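Long-range contacts in ketol-acid reductoisomerase (NAD(+)) (PDB 4XDY), which catalyses the magnesium-dependent alkyl migration and NADH-driven reduction of 2-acetolactate to 2,3-dihydroxy-isovalerate in branched-chain amino acid biosynthesis: residues F149-L154 with M176-A181; M131-A136 with E189-E194; E209-G214 with E231-M236. All blocks are in the same frame, centred on the assembly; numbering follows the deposited sequence. Where two conformers were deposited one is given.

Contacts 1 and 2 are neighbours, centres 13 Å apart, and meet on the Rossmann sheet: strand 153-157 of contact 1 runs antiparallel to strand 128-134 of contact 2, and Leu154 O probably hydrogen-bonds Ala133 N. Along the chain, 131-136 comes first and both segments of contact 1 follow; 189-194, on helix 188-203 of the knotted C-terminal domain, comes after them, so contact 2 joins the two domains. Contact 3 comes later, wholly within that helical domain; its nearest atoms are about 16 Å from contact 2 and about 17 Å from contact 1. All three touch the second subunit, consistent with active sites built across the homodimer.

Contact 1 (F149-L154 with M176-A181); sequences FGVPGL and MHWTKA
Ala181 presses its CB onto the backbone of residues 149-154, 3.5 Å from Pro152 N, and the same methyl meets Phe149 CZ at 3.9 Å. The CB of Phe149 points away from 176-181, with CG anti to the backbone N (chi1 -170°), yet the ring doubles back far enough for CE1 to lie 3.5 Å from Lys180 O. Beside this, Val151 CG2 stands over one face of the Trp178 indole, 4.0 Å from the centroid of the five-membered ring and 21° off its normal, a CH-pi contact. Met176 CE lies against the opposite face, so the indole is sandwiched. Val151 O packs close on Trp178 CB, at 3.0 Å. Gly150, with no side chain in the way, brings its CA within 3.2 Å of His177 O in a nearly straight CA-H...O contact (164° at the hydrogen).

One water bridges the segments: it donates to Phe149 O at 2.6 Å and lies in the plane of the His177 ring, 2.6 Å from His177 ND1. His177 itself closes helix 165-175 in a Schellman motif, which turns the chain toward strand 183-185. That helix is the crossover of a beta-alpha-beta unit joining the parallel strands 153-157 and 183-185. Farther out, Trp178 NE1 makes a weak hydrogen bond to Glu141, Lys180 NZ forms a salt bridge with Asp6, and Phe149 meets Phe329 of the second subunit edge-to-face.

An alanine in place of Trp178 would probably open a gap between Val151 CG2 and Met176 CE and leave Glu141 without this weak partner.

No direct hydrogen bond joins the segments, so cohesion comes from apolar and C-H contacts, with the water between Phe149 O and His177 ND1 as the polar bridge.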
# COMPACT_ATOMS: atom_id res chain seq x y z
N PHE A 149 -16.42 8.51 3.66
CA PHE A 149 -15.85 8.60 2.31
C PHE A 149 -16.50 7.46 1.46
O PHE A 149 -17.75 7.19 1.58
CB PHE A 149 -14.32 8.62 2.39
CG PHE A 149 -13.60 8.95 1.10
CD1 PHE A 149 -14.06 9.98 0.24
CD2 PHE A 149 -12.49 8.18 0.68
CE1 PHE A 149 -13.36 10.25 -0.95
CE2 PHE A 149 -11.83 8.47 -0.50
CZ PHE A 149 -12.28 9.49 -1.31
N GLY A 150 -15.74 6.88 0.52
CA GLY A 150 -16.32 6.01 -0.48
C GLY A 150 -15.17 5.49 -1.35
O GLY A 150 -14.07 5.98 -1.23
N VAL A 151 -15.44 4.48 -2.19
CA VAL A 151 -14.41 3.94 -3.12
C VAL A 151 -14.81 4.33 -4.51
O VAL A 151 -16.04 4.42 -4.80
CB VAL A 151 -14.20 2.41 -2.97
CG1 VAL A 151 -13.65 2.17 -1.58
CG2 VAL A 151 -15.49 1.72 -3.24
N PRO A 152 -13.83 4.44 -5.41
CA PRO A 152 -14.17 4.72 -6.81
C PRO A 152 -14.97 3.58 -7.45
O PRO A 152 -14.89 2.43 -7.04
CB PRO A 152 -12.81 4.88 -7.52
CG PRO A 152 -11.83 5.18 -6.43
CD PRO A 152 -12.35 4.39 -5.23
N GLY A 153 -15.79 3.93 -8.43
CA GLY A 153 -16.58 2.95 -9.18
C GLY A 153 -16.75 3.16 -10.66
O GLY A 153 -16.58 4.28 -11.17
N LEU A 154 -17.09 2.09 -11.34
CA LEU A 154 -17.34 2.07 -12.78
C LEU A 154 -18.78 1.62 -12.96
O LEU A 154 -19.25 0.62 -12.33
CB LEU A 154 -16.39 1.09 -13.50
CG LEU A 154 -15.07 1.70 -13.96
CD1 LEU A 154 -14.29 2.48 -12.98
CD2 LEU A 154 -14.17 0.60 -14.56
N MET A 176 -24.38 3.93 -2.10
CA MET A 176 -23.16 3.29 -1.50
C MET A 176 -22.01 4.23 -1.29
O MET A 176 -20.97 3.83 -0.74
CB MET A 176 -22.74 2.05 -2.33
CG MET A 176 -23.77 0.96 -2.26
SD MET A 176 -23.41 -0.61 -3.06
CE MET A 176 -23.48 -0.13 -4.78
N HIS A 177 -22.21 5.51 -1.63
CA HIS A 177 -21.24 6.59 -1.38
C HIS A 177 -19.96 6.52 -2.23
O HIS A 177 -18.94 7.20 -1.94
CB HIS A 177 -20.89 6.71 0.10
CG HIS A 177 -22.06 7.07 1.00
ND1 HIS A 177 -21.88 7.37 2.33
CD2 HIS A 177 -23.39 7.17 0.76
CE1 HIS A 177 -23.06 7.64 2.88
NE2 HIS A 177 -24.00 7.47 1.97
N TRP A 178 -20.00 5.73 -3.30
CA TRP A 178 -18.84 5.60 -4.19
C TRP A 178 -18.63 6.92 -4.94
O TRP A 178 -17.56 7.25 -5.33
CB TRP A 178 -19.03 4.50 -5.21
CG TRP A 178 -19.19 3.07 -4.68
CD1 TRP A 178 -19.16 2.67 -3.37
CD2 TRP A 178 -19.52 1.93 -5.44
NE1 TRP A 178 -19.47 1.33 -3.27
CE2 TRP A 178 -19.67 0.84 -4.53
CE3 TRP A 178 -19.72 1.70 -6.79
CZ2 TRP A 178 -20.03 -0.44 -4.95
CZ3 TRP A 178 -20.06 0.43 -7.20
CH2 TRP A 178 -20.20 -0.61 -6.27
N THR A 179 -19.73 7.66 -5.13
CA THR A 179 -19.66 8.99 -5.75
C THR A 179 -18.83 9.97 -4.97
O THR A 179 -18.35 10.96 -5.55
CB THR A 179 -21.13 9.56 -5.91
OG1 THR A 179 -21.88 9.30 -4.72
CG2 THR A 179 -21.79 8.91 -7.02
N LYS A 180 -18.59 9.73 -3.67
CA LYS A 180 -17.70 10.59 -2.94
C LYS A 180 -16.25 10.53 -3.46
O LYS A 180 -15.48 11.51 -3.41
CB LYS A 180 -17.80 10.36 -1.45
CG LYS A 180 -19.21 10.64 -0.92
CD LYS A 180 -19.22 10.53 0.57
CE LYS A 180 -20.62 10.48 1.11
NZ LYS A 180 -21.28 11.79 0.88
N ALA A 181 -15.85 9.36 -3.95
CA ALA A 181 -14.55 9.23 -4.59
C ALA A 181 -14.68 9.53 -6.08
O ALA A 181 -13.80 10.18 -6.67
CB ALA A 181 -14.01 7.78 -4.38
O HOH W 1 -19.58 7.46 3.46

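Contact 2 (M131-A136 with E189-E194); sequences MVAPKA and EQETYE. With NAI (1,4-dihydronicotinamide adenine dinucleotide), chain E.
Ala133 and Glu191 mark the closest backbone approach, CA to CA 7.7 Å, between strand 128-134 and helix 188-203, so the two segments meet through side chains. This is the seam between the Rossmann domain and the knotted C-terminal domain, and a buried salt-bridge network of Lys135, Glu191 and Glu194 holds it.

Lys135 lies just past the strand, at the centre of an inverse gamma turn, and its chain bends at chi2 and again at chi3 (95°, an unusual value) on its way to the helix. It meets Glu194 tip to tip: NZ lies 2.7 Å from Glu194 OE1, which receives it on its syn lone pair. Glu191 comes in at a slant, and NZ reaches Glu191 OE2 at 2.9 Å on the anti side, 20° out of the carboxylate plane. A third bond runs from NZ to OD1 of Asp195, a magnesium ligand, and places this ammonium group in the second shell of the metal site. Glu231 of the second subunit adds a long, weak ion pair.

The other oxygen of Glu191, OE1, accepts from Gly113 N and from ND1 of His112, the predicted active-site residue. With both oxygens engaged, the carboxylate is held against rotation, and it links the lysine near the metal to that histidine.

The apolar part is small. Met131 crosses Glu191 at about a right angle, its CE 3.4 Å from Glu191 CB, while Ala133 CB lies 3.7 Å from Glu191 CG.

The cofactor lies close to the strand end as well: Ala136 O sits 3.4 Å from C4N of the dihydronicotinamide, the carbon that carries the transferable hydride.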
# COMPACT_ATOMS: atom_id res chain seq x y z
N MET A 131 -24.18 -2.70 -14.38
CA MET A 131 -23.03 -3.03 -13.56
C MET A 131 -22.62 -1.85 -12.74
O MET A 131 -22.50 -0.71 -13.25
CB MET A 131 -21.81 -3.50 -14.43
CG MET A 131 -20.68 -3.60 -13.47
SD MET A 131 -19.43 -4.56 -14.19
CE MET A 131 -19.01 -3.52 -15.22
N VAL A 132 -22.44 -2.08 -11.44
CA VAL A 132 -21.82 -1.14 -10.53
C VAL A 132 -20.56 -1.79 -9.93
O VAL A 132 -20.66 -2.69 -9.06
CB VAL A 132 -22.80 -0.63 -9.47
CG1 VAL A 132 -23.99 0.08 -10.19
CG2 VAL A 132 -23.41 -1.76 -8.59
N ALA A 133 -19.41 -1.42 -10.47
CA ALA A 133 -18.14 -2.11 -10.16
C ALA A 133 -17.26 -1.29 -9.29
O ALA A 133 -16.72 -0.29 -9.78
CB ALA A 133 -17.43 -2.47 -11.44
N PRO A 134 -17.06 -1.66 -7.98
CA PRO A 134 -16.23 -0.84 -7.12
C PRO A 134 -14.78 -1.20 -7.42
O PRO A 134 -14.48 -2.38 -7.52
CB PRO A 134 -16.64 -1.27 -5.68
CG PRO A 134 -17.11 -2.68 -5.87
CD PRO A 134 -17.57 -2.85 -7.26
N LYS A 135 -13.88 -0.21 -7.43
CA LYS A 135 -12.45 -0.39 -7.61
C LYS A 135 -11.85 -0.52 -6.20
O LYS A 135 -11.13 0.37 -5.67
CB LYS A 135 -11.85 0.80 -8.42
CG LYS A 135 -12.47 1.00 -9.78
CD LYS A 135 -12.21 -0.13 -10.77
CE LYS A 135 -13.29 -1.22 -10.88
NZ LYS A 135 -13.01 -2.40 -11.82
N ALA A 136 -12.26 -1.62 -5.50
CA ALA A 136 -11.93 -1.79 -4.12
C ALA A 136 -12.28 -3.19 -3.64
O ALA A 136 -13.31 -3.76 -4.02
CB ALA A 136 -12.69 -0.82 -3.26
N GLU A 189 -17.44 -4.35 -21.21
CA GLU A 189 -16.22 -4.95 -21.75
C GLU A 189 -15.04 -4.14 -21.21
O GLU A 189 -14.00 -4.70 -20.86
CB GLU A 189 -16.31 -5.02 -23.29
CG GLU A 189 -17.42 -5.98 -23.81
CD GLU A 189 -18.92 -5.51 -23.65
OE1 GLU A 189 -19.14 -4.23 -23.59
OE2 GLU A 189 -19.86 -6.47 -23.49
N GLN A 190 -15.14 -2.84 -21.17
CA GLN A 190 -14.07 -2.05 -20.62
C GLN A 190 -13.72 -2.35 -19.19
O GLN A 190 -12.56 -2.45 -18.86
CB GLN A 190 -14.28 -0.55 -20.73
CG GLN A 190 -14.25 0.06 -22.11
CD GLN A 190 -14.56 1.54 -21.93
OE1 GLN A 190 -15.72 1.90 -21.79
NE2 GLN A 190 -13.52 2.35 -21.76
N GLU A 191 -14.73 -2.39 -18.34
CA GLU A 191 -14.54 -2.78 -16.95
C GLU A 191 -13.88 -4.13 -16.84
O GLU A 191 -12.91 -4.27 -16.10
CB GLU A 191 -15.82 -2.81 -16.15
CG GLU A 191 -15.55 -2.90 -14.64
CD GLU A 191 -15.34 -4.33 -14.07
OE1 GLU A 191 -15.72 -5.31 -14.72
OE2 GLU A 191 -14.79 -4.33 -12.96
N THR A 192 -14.33 -5.09 -17.64
CA THR A 192 -13.89 -6.43 -17.49
C THR A 192 -12.39 -6.48 -17.75
O THR A 192 -11.60 -7.07 -17.00
CB THR A 192 -14.60 -7.36 -18.47
OG1 THR A 192 -16.03 -7.35 -18.20
CG2 THR A 192 -14.06 -8.76 -18.31
N TYR A 193 -11.98 -5.83 -18.84
CA TYR A 193 -10.58 -5.94 -19.23
C TYR A 193 -9.65 -5.19 -18.34
O TYR A 193 -8.58 -5.73 -17.95
CB TYR A 193 -10.40 -5.46 -20.68
CG TYR A 193 -11.29 -6.11 -21.71
CD1 TYR A 193 -11.68 -7.43 -21.63
CD2 TYR A 193 -11.68 -5.38 -22.84
CE1 TYR A 193 -12.50 -8.03 -22.58
CE2 TYR A 193 -12.50 -5.97 -23.82
CZ TYR A 193 -12.88 -7.29 -23.72
OH TYR A 193 -13.68 -7.87 -24.66
N GLU A 194 -10.01 -3.99 -17.95
CA GLU A 194 -9.12 -3.16 -17.09
C GLU A 194 -9.00 -3.83 -15.72
O GLU A 194 -7.94 -3.82 -15.11
CB GLU A 194 -9.60 -1.73 -16.98
CG GLU A 194 -10.90 -1.49 -16.26
CD GLU A 194 -10.79 -1.51 -14.77
OE1 GLU A 194 -11.85 -1.68 -14.11
OE2 GLU A 194 -9.66 -1.22 -14.21
PA NAI E . -17.43 -14.42 -2.70
O1A NAI E . -16.36 -15.39 -3.23
O2A NAI E . -17.19 -13.67 -1.46
O5B NAI E . -18.81 -15.26 -2.75
C5B NAI E . -20.03 -14.68 -2.21
C4B NAI E . -20.80 -15.80 -1.45
O4B NAI E . -21.22 -16.71 -2.46
C3B NAI E . -20.03 -16.67 -0.42
O3B NAI E . -19.89 -15.90 0.77
C2B NAI E . -20.90 -17.90 -0.33
O2B NAI E . -21.89 -17.68 0.68
C1B NAI E . -21.55 -17.93 -1.74
N9A NAI E . -21.05 -19.05 -2.52
C8A NAI E . -19.69 -19.37 -2.63
N7A NAI E . -19.56 -20.44 -3.40
C5A NAI E . -20.82 -20.82 -3.76
C6A NAI E . -21.38 -21.91 -4.54
N6A NAI E . -20.60 -22.84 -5.11
N1A NAI E . -22.72 -21.97 -4.75
C2A NAI E . -23.54 -21.07 -4.18
N3A NAI E . -23.14 -20.04 -3.45
C4A NAI E . -21.79 -19.88 -3.19
O3 NAI E . -17.72 -13.33 -3.95
PN NAI E . -16.93 -11.87 -4.08
O1N NAI E . -15.43 -12.09 -4.05
O2N NAI E . -17.55 -10.99 -3.09
O5D NAI E . -17.28 -11.63 -5.60
C5D NAI E . -18.63 -11.18 -5.95
C4D NAI E . -18.64 -10.41 -7.32
O4D NAI E . -17.97 -9.17 -7.00
C3D NAI E . -17.81 -11.02 -8.44
O3D NAI E . -18.42 -10.74 -9.70
C2D NAI E . -16.43 -10.34 -8.36
O2D NAI E . -15.65 -10.34 -9.56
C1D NAI E . -16.85 -8.95 -7.94
N1N NAI E . -15.89 -8.09 -7.25
C2N NAI E . -15.31 -8.55 -6.11
C3N NAI E . -14.44 -7.79 -5.42
C7N NAI E . -13.93 -8.27 -4.17
O7N NAI E . -13.86 -9.47 -3.78
N7N NAI E . -13.74 -7.31 -3.29
C4N NAI E . -14.15 -6.46 -5.91
C5N NAI E . -14.96 -5.96 -6.98
C6N NAI E . -15.78 -6.82 -7.63

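Contact 3 (E209-G214 with E231-M236); sequences ELMRNG and ECVHEM. With HIO (N-hydroxy-N-isopropyloxamic acid), chain I.
Met211 and Cys232 bring their CA atoms to 5.6 Å where helices 205-220 and 225-254 pack, their local axes 9.1 Å apart and running roughly antiparallel (139°).

Apolar packing centres on two methionines that cross obliquely, Met211 CG lying 3.8 Å from Met236 CE. Met211 places CG anti to its own carbonyl carbon (chi1 -71°), and it is this CG that meets both Met236 CE and the backbone of the facing helix. Met236 bends at chi2 and chi3, and its CE also touches Leu210 CD2, at 4.3 Å. Met211 SD also lies 4.3 Å from Val233 CG2. Cys232 SG packs on the bare backbone of Gly214, 3.7 Å from its carbonyl carbon.

No hydrogen bond joins the two segments. Cys232 O, in a wider pi-type turn at 231-234, is buried here without a polar partner in the model, and Met211 CG lies 3.3 Å from it.

Helix 225-254 also carries Glu231 and Glu235, both predicted magnesium ligands. Glu235 OE2 is 2.5 Å from O3 of the bound inhibitor; the Glu235 side chain also packs on Ala136 of the second subunit. The pair is thus an antiparallel helix packing of the knotted C-terminal domain, one of whose helices also lends a residue to an inhibitor pocket shared with the second subunit.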
# COMPACT_ATOMS: atom_id res chain seq x y z
N GLU A 209 4.19 -10.53 -6.15
CA GLU A 209 5.45 -11.01 -6.75
C GLU A 209 6.58 -10.03 -6.54
O GLU A 209 7.71 -10.46 -6.29
CB GLU A 209 5.27 -11.35 -8.21
CG GLU A 209 4.27 -12.46 -8.40
CD GLU A 209 4.74 -13.86 -7.91
OE1 GLU A 209 5.94 -14.02 -7.55
OE2 GLU A 209 3.90 -14.79 -7.89
N LEU A 210 6.26 -8.72 -6.51
CA LEU A 210 7.29 -7.74 -6.18
C LEU A 210 7.79 -7.90 -4.73
O LEU A 210 9.04 -8.03 -4.50
CB LEU A 210 6.82 -6.33 -6.43
CG LEU A 210 7.78 -5.20 -6.07
CD1 LEU A 210 8.94 -5.12 -6.99
CD2 LEU A 210 7.02 -3.90 -6.03
N MET A 211 6.88 -7.89 -3.78
CA MET A 211 7.28 -8.08 -2.40
C MET A 211 7.96 -9.45 -2.15
O MET A 211 8.97 -9.48 -1.44
CB MET A 211 6.06 -7.93 -1.52
CG MET A 211 5.58 -6.50 -1.44
SD MET A 211 4.24 -6.27 -0.21
CE MET A 211 3.18 -7.52 -0.81
N ARG A 212 7.42 -10.52 -2.75
CA ARG A 212 7.97 -11.85 -2.52
C ARG A 212 9.38 -11.99 -3.06
O ARG A 212 10.28 -12.55 -2.40
CB ARG A 212 7.09 -12.97 -3.13
CG ARG A 212 7.89 -14.25 -3.50
CD ARG A 212 7.04 -15.42 -3.93
NE ARG A 212 7.02 -15.46 -5.36
CZ ARG A 212 7.86 -16.18 -6.06
NH1 ARG A 212 8.76 -16.94 -5.48
NH2 ARG A 212 7.78 -16.15 -7.32
N ASN A 213 9.59 -11.51 -4.27
CA ASN A 213 10.92 -11.58 -4.84
C ASN A 213 11.92 -10.72 -4.08
O ASN A 213 13.06 -11.19 -3.79
CB ASN A 213 10.93 -11.22 -6.36
CG ASN A 213 10.52 -12.38 -7.21
OD1 ASN A 213 11.33 -13.23 -7.51
ND2 ASN A 213 9.23 -12.41 -7.62
N GLY A 214 11.52 -9.51 -3.66
CA GLY A 214 12.41 -8.73 -2.78
C GLY A 214 12.78 -9.44 -1.49
O GLY A 214 13.98 -9.46 -1.07
N GLU A 231 11.05 -4.60 5.96
CA GLU A 231 11.49 -3.78 4.80
C GLU A 231 10.56 -3.93 3.62
O GLU A 231 10.28 -2.95 2.96
CB GLU A 231 12.89 -4.17 4.37
CG GLU A 231 13.46 -3.34 3.25
CD GLU A 231 13.79 -1.93 3.63
OE1 GLU A 231 14.18 -1.65 4.77
OE2 GLU A 231 13.62 -1.02 2.79
N CYS A 232 10.20 -5.16 3.21
CA CYS A 232 9.53 -5.40 1.94
C CYS A 232 8.01 -5.45 2.03
O CYS A 232 7.35 -5.30 1.04
CB CYS A 232 10.03 -6.69 1.30
SG CYS A 232 11.77 -6.76 0.86
N VAL A 233 7.48 -5.74 3.22
CA VAL A 233 6.02 -5.89 3.38
C VAL A 233 5.42 -4.90 4.36
O VAL A 233 4.56 -4.11 3.94
CB VAL A 233 5.66 -7.34 3.83
CG1 VAL A 233 4.15 -7.51 3.90
CG2 VAL A 233 6.29 -8.36 2.88
N HIS A 234 5.85 -4.86 5.63
CA HIS A 234 5.22 -3.96 6.57
C HIS A 234 5.35 -2.48 6.13
O HIS A 234 4.40 -1.75 6.15
CB HIS A 234 5.83 -4.13 7.96
CG HIS A 234 5.13 -3.40 9.02
ND1 HIS A 234 4.03 -3.93 9.69
CD2 HIS A 234 5.31 -2.15 9.53
CE1 HIS A 234 3.55 -3.01 10.51
NE2 HIS A 234 4.35 -1.98 10.52
N GLU A 235 6.51 -2.09 5.61
CA GLU A 235 6.70 -0.68 5.23
C GLU A 235 5.97 -0.32 3.94
O GLU A 235 5.63 0.84 3.71
CB GLU A 235 8.18 -0.38 5.11
CG GLU A 235 8.43 1.13 5.08
CD GLU A 235 9.88 1.52 5.18
OE1 GLU A 235 10.76 0.70 5.48
OE2 GLU A 235 10.14 2.76 4.94
N MET A 236 5.60 -1.30 3.14
CA MET A 236 4.91 -0.99 1.88
C MET A 236 3.62 -0.24 2.10
O MET A 236 3.27 0.70 1.34
CB MET A 236 4.64 -2.26 1.14
CG MET A 236 4.00 -2.14 -0.23
SD MET A 236 5.12 -1.32 -1.45
CE MET A 236 5.93 -2.76 -2.02
C1 HIO I . 14.46 6.41 3.15
O11 HIO I . 15.65 6.46 2.94
O12 HIO I . 13.66 7.34 3.12
C2 HIO I . 14.00 5.08 3.69
O2 HIO I . 14.86 4.34 4.22
N3 HIO I . 12.77 4.66 3.68
O3 HIO I . 12.53 3.52 4.64
C4 HIO I . 11.67 5.21 2.91
C41 HIO I . 10.97 4.19 2.00
C42 HIO I . 10.74 5.81 3.96